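Local coordinates for major centromere autoantigen B (Homo sapiens, PDB 1HLV), which binds the CENP-B box DNA, in which its DNA-binding domains induce kinks, and is a major centromere autoantigen, at residues P39-L42 / S43-K47; A83-Q86 / Q87-A91; R106-E110 / L111-D115. All coordinates share one frame; numbering follows the deposited sequence.

Contact 1 of 3, residues P39-L42 / S43-K47; sequences PSTL and STILK. With nucleotides of chain B; nucleotides of chain A.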
# COMPACT_ATOMS: atom_id res chain seq x y z
N PRO C 39 -15.77 -14.32 -11.80
CA PRO C 39 -16.47 -14.37 -10.51
C PRO C 39 -15.50 -14.85 -9.44
O PRO C 39 -15.58 -14.48 -8.26
CB PRO C 39 -17.62 -15.35 -10.77
CG PRO C 39 -17.17 -16.13 -11.98
CD PRO C 39 -16.47 -15.11 -12.82
N SER C 40 -14.55 -15.66 -9.88
CA SER C 40 -13.49 -16.19 -9.04
C SER C 40 -12.72 -15.01 -8.44
O SER C 40 -12.45 -14.96 -7.24
CB SER C 40 -12.56 -17.04 -9.91
OG SER C 40 -11.48 -17.56 -9.16
N THR C 41 -12.37 -14.05 -9.29
CA THR C 41 -11.63 -12.86 -8.87
C THR C 41 -12.45 -12.00 -7.90
O THR C 41 -11.90 -11.45 -6.94
CB THR C 41 -11.21 -12.01 -10.09
OG1 THR C 41 -10.34 -12.79 -10.92
CG2 THR C 41 -10.50 -10.74 -9.64
N LEU C 42 -13.75 -11.87 -8.15
CA LEU C 42 -14.61 -11.07 -7.28
C LEU C 42 -14.69 -11.67 -5.87
O LEU C 42 -14.65 -10.95 -4.87
CB LEU C 42 -16.02 -10.97 -7.85
CG LEU C 42 -17.06 -10.32 -6.94
CD1 LEU C 42 -16.65 -8.90 -6.54
CD2 LEU C 42 -18.41 -10.31 -7.65
N SER C 43 -14.79 -13.00 -5.81
CA SER C 43 -14.86 -13.69 -4.53
C SER C 43 -13.60 -13.43 -3.70
O SER C 43 -13.68 -13.04 -2.53
CB SER C 43 -15.03 -15.19 -4.74
OG SER C 43 -16.26 -15.49 -5.36
N THR C 44 -12.44 -13.63 -4.31
CA THR C 44 -11.21 -13.42 -3.58
C THR C 44 -11.06 -11.96 -3.15
O THR C 44 -10.52 -11.69 -2.08
CB THR C 44 -9.98 -13.95 -4.37
OG1 THR C 44 -8.85 -13.10 -4.12
CG2 THR C 44 -10.28 -14.02 -5.83
N ILE C 45 -11.57 -11.02 -3.94
CA ILE C 45 -11.52 -9.62 -3.55
C ILE C 45 -12.38 -9.42 -2.30
O ILE C 45 -11.97 -8.78 -1.33
CB ILE C 45 -12.06 -8.69 -4.66
CG1 ILE C 45 -11.06 -8.62 -5.82
CG2 ILE C 45 -12.34 -7.30 -4.08
CD1 ILE C 45 -11.50 -7.71 -6.97
N LEU C 46 -13.60 -9.96 -2.34
CA LEU C 46 -14.51 -9.86 -1.21
C LEU C 46 -13.93 -10.52 0.03
O LEU C 46 -14.08 -10.00 1.14
CB LEU C 46 -15.87 -10.48 -1.54
CG LEU C 46 -16.71 -9.71 -2.57
CD1 LEU C 46 -18.06 -10.38 -2.71
CD2 LEU C 46 -16.88 -8.27 -2.13
N LYS C 47 -13.26 -11.66 -0.13
CA LYS C 47 -12.68 -12.29 1.04
C LYS C 47 -11.54 -11.47 1.65
O LYS C 47 -11.31 -11.52 2.86
CB LYS C 47 -12.17 -13.70 0.72
CG LYS C 47 -11.75 -14.41 2.00
CD LYS C 47 -11.60 -15.91 1.86
CE LYS C 47 -11.40 -16.56 3.24
NZ LYS C 47 -11.25 -18.06 3.18
P DC B 15 -7.75 -12.18 -13.26
OP1 DC B 15 -7.26 -11.81 -14.62
OP2 DC B 15 -8.88 -11.42 -12.66
O5' DC B 15 -8.06 -13.74 -13.28
C5' DC B 15 -7.17 -14.64 -13.92
C4' DC B 15 -7.58 -16.07 -13.64
O4' DC B 15 -7.24 -16.46 -12.29
C3' DC B 15 -9.07 -16.36 -13.80
O3' DC B 15 -9.20 -17.68 -14.32
C2' DC B 15 -9.57 -16.37 -12.36
C1' DC B 15 -8.39 -17.04 -11.67
N1 DC B 15 -8.27 -16.87 -10.21
C2 DC B 15 -7.42 -17.74 -9.52
O2 DC B 15 -6.82 -18.62 -10.15
N3 DC B 15 -7.28 -17.61 -8.18
C4 DC B 15 -7.94 -16.64 -7.53
N4 DC B 15 -7.75 -16.53 -6.21
C5 DC B 15 -8.82 -15.74 -8.21
C6 DC B 15 -8.95 -15.89 -9.54
P DT A 4 -19.35 -15.17 -3.46
OP1 DT A 4 -19.75 -14.21 -2.40
OP2 DT A 4 -18.77 -14.67 -4.73
O5' DT A 4 -18.36 -16.22 -2.80
C5' DT A 4 -18.89 -17.18 -1.90
C4' DT A 4 -17.90 -18.29 -1.66
O4' DT A 4 -17.82 -19.19 -2.79
C3' DT A 4 -16.48 -17.83 -1.35
O3' DT A 4 -16.05 -18.48 -0.16
C2' DT A 4 -15.68 -18.31 -2.56
C1' DT A 4 -16.47 -19.52 -3.04
N1 DT A 4 -16.34 -19.85 -4.47
C2 DT A 4 -15.92 -21.12 -4.81
O2 DT A 4 -15.61 -21.97 -3.99
N3 DT A 4 -15.87 -21.37 -6.16
C4 DT A 4 -16.20 -20.50 -7.18
O4 DT A 4 -16.14 -20.87 -8.36
C5 DT A 4 -16.60 -19.18 -6.76
C7 DT A 4 -16.92 -18.15 -7.81
C6 DT A 4 -16.65 -18.92 -5.44
P DT A 5 -14.71 -18.00 0.57
OP1 DT A 5 -14.98 -17.87 2.03
OP2 DT A 5 -14.16 -16.84 -0.18
O5' DT A 5 -13.79 -19.28 0.35
C5' DT A 5 -14.28 -20.56 0.69
C4' DT A 5 -13.35 -21.64 0.21
O4' DT A 5 -13.43 -21.82 -1.22
C3' DT A 5 -11.87 -21.45 0.53
O3' DT A 5 -11.35 -22.70 0.98
C2' DT A 5 -11.27 -21.05 -0.81
C1' DT A 5 -12.13 -21.84 -1.78
N1 DT A 5 -12.23 -21.32 -3.16
C2 DT A 5 -12.02 -22.20 -4.19
O2 DT A 5 -11.64 -23.35 -4.02
N3 DT A 5 -12.25 -21.69 -5.45
C4 DT A 5 -12.65 -20.40 -5.76
O4 DT A 5 -12.87 -20.09 -6.93
C5 DT A 5 -12.79 -19.51 -4.63
C7 DT A 5 -13.17 -18.08 -4.89
C6 DT A 5 -12.58 -20.00 -3.41

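Contact 2 of 3, residues A83-Q86 / Q87-A91; sequences AWFQ and QIRAA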
# COMPACT_ATOMS: atom_id res chain seq x y z
N ALA C 83 6.39 7.08 11.89
CA ALA C 83 5.88 7.65 13.12
C ALA C 83 6.72 8.86 13.49
O ALA C 83 6.20 9.90 13.91
CB ALA C 83 5.94 6.63 14.23
N TRP C 84 8.03 8.72 13.33
CA TRP C 84 8.98 9.77 13.65
C TRP C 84 8.81 11.07 12.86
O TRP C 84 8.57 12.13 13.45
CB TRP C 84 10.41 9.25 13.46
CG TRP C 84 11.45 10.33 13.48
CD1 TRP C 84 11.96 10.97 14.58
CD2 TRP C 84 12.09 10.92 12.34
NE1 TRP C 84 12.88 11.92 14.19
CE2 TRP C 84 12.98 11.91 12.83
CE3 TRP C 84 12.01 10.70 10.96
CZ2 TRP C 84 13.78 12.68 11.97
CZ3 TRP C 84 12.80 11.47 10.11
CH2 TRP C 84 13.68 12.45 10.62
N PHE C 85 8.92 11.01 11.53
CA PHE C 85 8.79 12.23 10.74
C PHE C 85 7.35 12.72 10.66
O PHE C 85 7.11 13.90 10.39
CB PHE C 85 9.37 12.05 9.32
CG PHE C 85 8.56 11.17 8.40
CD1 PHE C 85 7.24 11.48 8.06
CD2 PHE C 85 9.15 10.06 7.79
CE1 PHE C 85 6.53 10.71 7.14
CE2 PHE C 85 8.44 9.29 6.87
CZ PHE C 85 7.13 9.62 6.55
N GLN C 86 6.41 11.82 10.90
CA GLN C 86 5.00 12.18 10.86
C GLN C 86 4.68 13.04 12.07
O GLN C 86 3.68 13.76 12.10
CB GLN C 86 4.15 10.91 10.88
CG GLN C 86 2.96 10.97 9.96
CD GLN C 86 2.44 9.58 9.63
OE1 GLN C 86 2.04 8.83 10.52
NE2 GLN C 86 2.46 9.24 8.35
N GLN C 87 5.54 12.96 13.08
CA GLN C 87 5.39 13.71 14.31
C GLN C 87 5.99 15.11 14.10
O GLN C 87 5.60 16.07 14.77
CB GLN C 87 6.10 12.97 15.44
CG GLN C 87 5.99 13.61 16.81
CD GLN C 87 6.56 12.71 17.89
OE1 GLN C 87 7.72 12.28 17.81
NE2 GLN C 87 5.76 12.42 18.91
N ILE C 88 6.95 15.19 13.18
CA ILE C 88 7.61 16.45 12.85
C ILE C 88 6.69 17.25 11.94
O ILE C 88 6.58 18.47 12.05
CB ILE C 88 8.94 16.22 12.10
CG1 ILE C 88 9.96 15.56 13.04
CG2 ILE C 88 9.47 17.54 11.55
CD1 ILE C 88 11.27 15.17 12.36
N ARG C 89 6.02 16.55 11.03
CA ARG C 89 5.11 17.21 10.10
C ARG C 89 3.86 17.67 10.84
O ARG C 89 3.15 18.55 10.37
CB ARG C 89 4.73 16.26 8.96
CG ARG C 89 5.94 15.80 8.15
CD ARG C 89 5.55 15.03 6.90
NE ARG C 89 4.89 15.90 5.93
CZ ARG C 89 3.70 15.64 5.41
NH1 ARG C 89 3.05 14.54 5.78
NH2 ARG C 89 3.14 16.49 4.56
N ALA C 90 3.60 17.08 12.00
CA ALA C 90 2.43 17.46 12.77
C ALA C 90 2.64 18.88 13.28
O ALA C 90 1.68 19.59 13.59
CB ALA C 90 2.24 16.51 13.94
N ALA C 91 3.90 19.30 13.35
CA ALA C 91 4.24 20.64 13.80
C ALA C 91 4.40 21.59 12.62
O ALA C 91 5.00 22.66 12.75
CB ALA C 91 5.53 20.60 14.62

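Contact 3 of 3, residues R106-E110 / L111-D115; sequences RIAEE and LGMDD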
# COMPACT_ATOMS: atom_id res chain seq x y z
N ARG C 106 20.07 5.10 12.02
CA ARG C 106 20.12 4.98 13.48
C ARG C 106 19.11 3.96 13.98
O ARG C 106 19.39 3.20 14.90
CB ARG C 106 19.83 6.32 14.15
CG ARG C 106 20.95 7.34 14.07
CD ARG C 106 20.40 8.69 14.50
NE ARG C 106 21.38 9.77 14.42
CZ ARG C 106 21.06 11.05 14.48
NH1 ARG C 106 19.78 11.41 14.61
NH2 ARG C 106 22.00 11.99 14.42
N ILE C 107 17.92 3.98 13.39
CA ILE C 107 16.87 3.04 13.76
C ILE C 107 17.36 1.63 13.41
O ILE C 107 17.15 0.69 14.17
CB ILE C 107 15.56 3.35 13.01
CG1 ILE C 107 15.05 4.73 13.42
CG2 ILE C 107 14.50 2.30 13.31
CD1 ILE C 107 13.76 5.16 12.72
N ALA C 108 18.04 1.50 12.28
CA ALA C 108 18.55 0.21 11.86
C ALA C 108 19.56 -0.34 12.86
O ALA C 108 19.62 -1.55 13.08
CB ALA C 108 19.19 0.30 10.47
N GLU C 109 20.36 0.54 13.45
CA GLU C 109 21.35 0.14 14.44
C GLU C 109 20.63 -0.40 15.66
O GLU C 109 21.02 -1.43 16.22
CB GLU C 109 22.22 1.32 14.87
CG GLU C 109 23.35 1.69 13.94
CD GLU C 109 24.19 2.85 14.47
OE1 GLU C 109 24.77 2.71 15.58
OE2 GLU C 109 24.26 3.90 13.79
N GLU C 110 19.60 0.32 16.07
CA GLU C 110 18.82 -0.07 17.24
C GLU C 110 18.11 -1.39 17.05
O GLU C 110 18.03 -2.19 17.98
CB GLU C 110 17.80 1.02 17.57
CG GLU C 110 18.45 2.29 18.03
CD GLU C 110 17.80 2.84 19.27
OE1 GLU C 110 16.72 3.46 19.14
OE2 GLU C 110 18.36 2.64 20.37
N LEU C 111 17.60 -1.63 15.85
CA LEU C 111 16.90 -2.87 15.54
C LEU C 111 17.87 -4.02 15.29
O LEU C 111 17.47 -5.19 15.27
CB LEU C 111 16.00 -2.67 14.31
CG LEU C 111 14.53 -2.30 14.58
CD1 LEU C 111 14.41 -1.36 15.75
CD2 LEU C 111 13.94 -1.68 13.32
N GLY C 112 19.14 -3.68 15.10
CA GLY C 112 20.14 -4.69 14.84
C GLY C 112 20.14 -5.16 13.40
O GLY C 112 20.55 -6.29 13.11
N MET C 113 19.66 -4.32 12.49
CA MET C 113 19.64 -4.66 11.07
C MET C 113 20.98 -4.24 10.51
O MET C 113 21.12 -3.16 9.95
CB MET C 113 18.52 -3.90 10.33
CG MET C 113 17.12 -4.32 10.70
SD MET C 113 15.85 -3.26 9.94
CE MET C 113 16.06 -1.81 10.90
N ASP C 114 21.98 -5.10 10.66
CA ASP C 114 23.32 -4.81 10.20
C ASP C 114 23.44 -4.69 8.69
O ASP C 114 24.41 -4.13 8.18
CB ASP C 114 24.30 -5.87 10.70
CG ASP C 114 24.13 -6.15 12.18
OD1 ASP C 114 23.90 -5.19 12.94
OD2 ASP C 114 24.25 -7.34 12.57
N ASP C 115 22.46 -5.22 7.97
CA ASP C 115 22.52 -5.17 6.52
C ASP C 115 21.81 -3.97 5.92
O ASP C 115 21.86 -3.77 4.70
CB ASP C 115 21.98 -6.47 5.93
CG ASP C 115 22.99 -7.61 6.00
OD1 ASP C 115 24.09 -7.40 6.57
OD2 ASP C 115 22.68 -8.71 5.49

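Contact 1 of 3, residues P39-L42 / S43-K47
Ser40 OG stands over one face of the DC15 base of chain B, 3.1 Å from its C6 atom, while the Thr44 methyl lies beside C5 at the rim of the same ring, though its exact place is less certain. The two thymines of chain A offer their C7 methyls: that of DT5 meets Ser43 CB at 3.4 Å, and that of DT4 lies near Pro39 O, at 3.9 Å. A hydrogen bond from Ser40 OG to N7 of a guanine adds a polar contact with a base edge. Phosphates are gripped on both strands, Thr41 OG1 donating to DC15 OP2 at 2.7 Å and Ser43 OG to DT4 OP2 at 2.7 Å. With Ser43 OG anti to its own carbonyl carbon (chi1 -65°), the hydroxyl is swung to the DT4 backbone while CB remains at the DT5 methyl. Backbone i-to-i+4 bonds, such as Leu46 N to Leu42 O at 2.9 Å, set Ser40 and Thr44 one turn apart. This is consistent with helix 39-47 being the recognition helix of a helix-turn-helix. Behind the DNA-facing side, Leu42 packs on Ile16 and Ala32, Ile45 on Ile17, and Leu46 on Lys28, seating the helix against helices 10-22 and 28-35.

Contact 2 of 3, residues A83-Q86 / Q87-A91
Ile88 reaches back one turn to the indole of Trp84, and each carbon on the way has its own neighbour. Ile88 CB lies 3.4 Å from Phe85 O, Ile88 CG1 then passes Trp84 O at 3.7 Å, and the terminal CD1 settles over one face of the indole. There Ile88 CD1 makes a CH-pi contact, 3.9 Å from the centroid of the six-membered ring of Trp84 and 27° off the ring normal, displaced toward the rim on the CE2-CZ2 side. Trp84 CG is anti to the backbone N (chi1 168°), which puts it beside the carbonyl carbon and brings the ring to where the Ile88 methyl can lie over its face.

A second pair is Phe85 and Arg89. They point the same way, and the arginine's aliphatic part does the touching: Arg89 CG comes within 3.2 Å of Phe85 O and Arg89 CD within 4.1 Å of Phe85 CD1. The ring is met by CD and not by the guanidinium, whose plane is 65° from that of the phenyl. Underneath, Arg89 N donates to Phe85 O at 2.9 Å, a normal helical bond. Trp84 O instead receives Gln87 N at 3.2 Å from above the carbonyl plane, together with a weak bond from Ile88 N, a tightening toward i-to-i+3 spacing.

The indole also packs on Ile99 and Leu100 of helix 97-111 and makes a cation-pi contact with Lys103. Phe85 rests on Leu100 too and meets Arg130 near the C-terminus, while Ile88 touches Leu93 in the loop that joins helix 75-88 to helix 97-111.

Contact 3 of 3, residues R106-E110 / L111-D115
Gly112 breaks the helix by turning to positive phi (80°), and the backbone closes on itself in a Schellman motif. Met113 N reaches back across the turn to Ala108 O at 2.8 Å, and Gly112 N makes a weaker bond to Glu109 O at 3.1 Å. Glycine has no side chain to hinder this left-handed conformation. One residue before the glycine, the helix is still regular: Leu111 N donates to Ile107 O at 2.9 Å.

The backbone closure has an apolar counterpart in Met113. Its CG lies anti to the carbonyl carbon and the chain then bends at chi3 (-73°), which folds the terminal methyl back onto the helix. Met113 CE lies against Ala108, 3.3 Å from Ala108 CA and 3.8 Å from Ala108 CB, so Ala108 is held twice, by its carbonyl oxygen and by its methyl. This pairing of the residue after the glycine with the one four positions before the glycine is the hydrophobic contact that accompanies many Schellman ends. Leu111 and Ile107 lie side by side and point the same way, with Leu111 CD2 4.0 Å from Ile107 CG2. Beyond the turn, Met113 is the centre of an inverse gamma turn, marked by a weak bond from Asp114 N to Gly112 O.

The apolar side chains also pack on helix 75-88, Ile107 and Leu111 on Leu80, Ala108 and Met113 on Leu77, while Phe116 adds to the surroundings of Ala108. The chemistry is thus backbone polarity plus aliphatic carbon: N-H groups past the helix end satisfy carbonyls of its last turn, and the turn that ends the helix also probably places Met113 against Ala108 and Leu77.

The three contacts follow one another along the chain but divide between its two halves. Contact 1 is on the DNA-reading helix of the CENP-B N-terminal DNA-binding domain, whereas contacts 2 and 3 fall within the region related to the Tc5 transposase DNA-binding domain. Their centres lie about 37 Å and about 40 Å from that of contact 1, on the far side of the chain's centre. Contacts 2 and 3 are neighbours without touching: nearest atoms are about 5 Å apart, centres about 21 Å, and both help join helix 75-88 to helix 97-111. Relative to the DNA they differ, contact 1 bonding to it directly, the nearest atom of contact 3 coming within about 4 Å and that of contact 2 staying about 11 Å away.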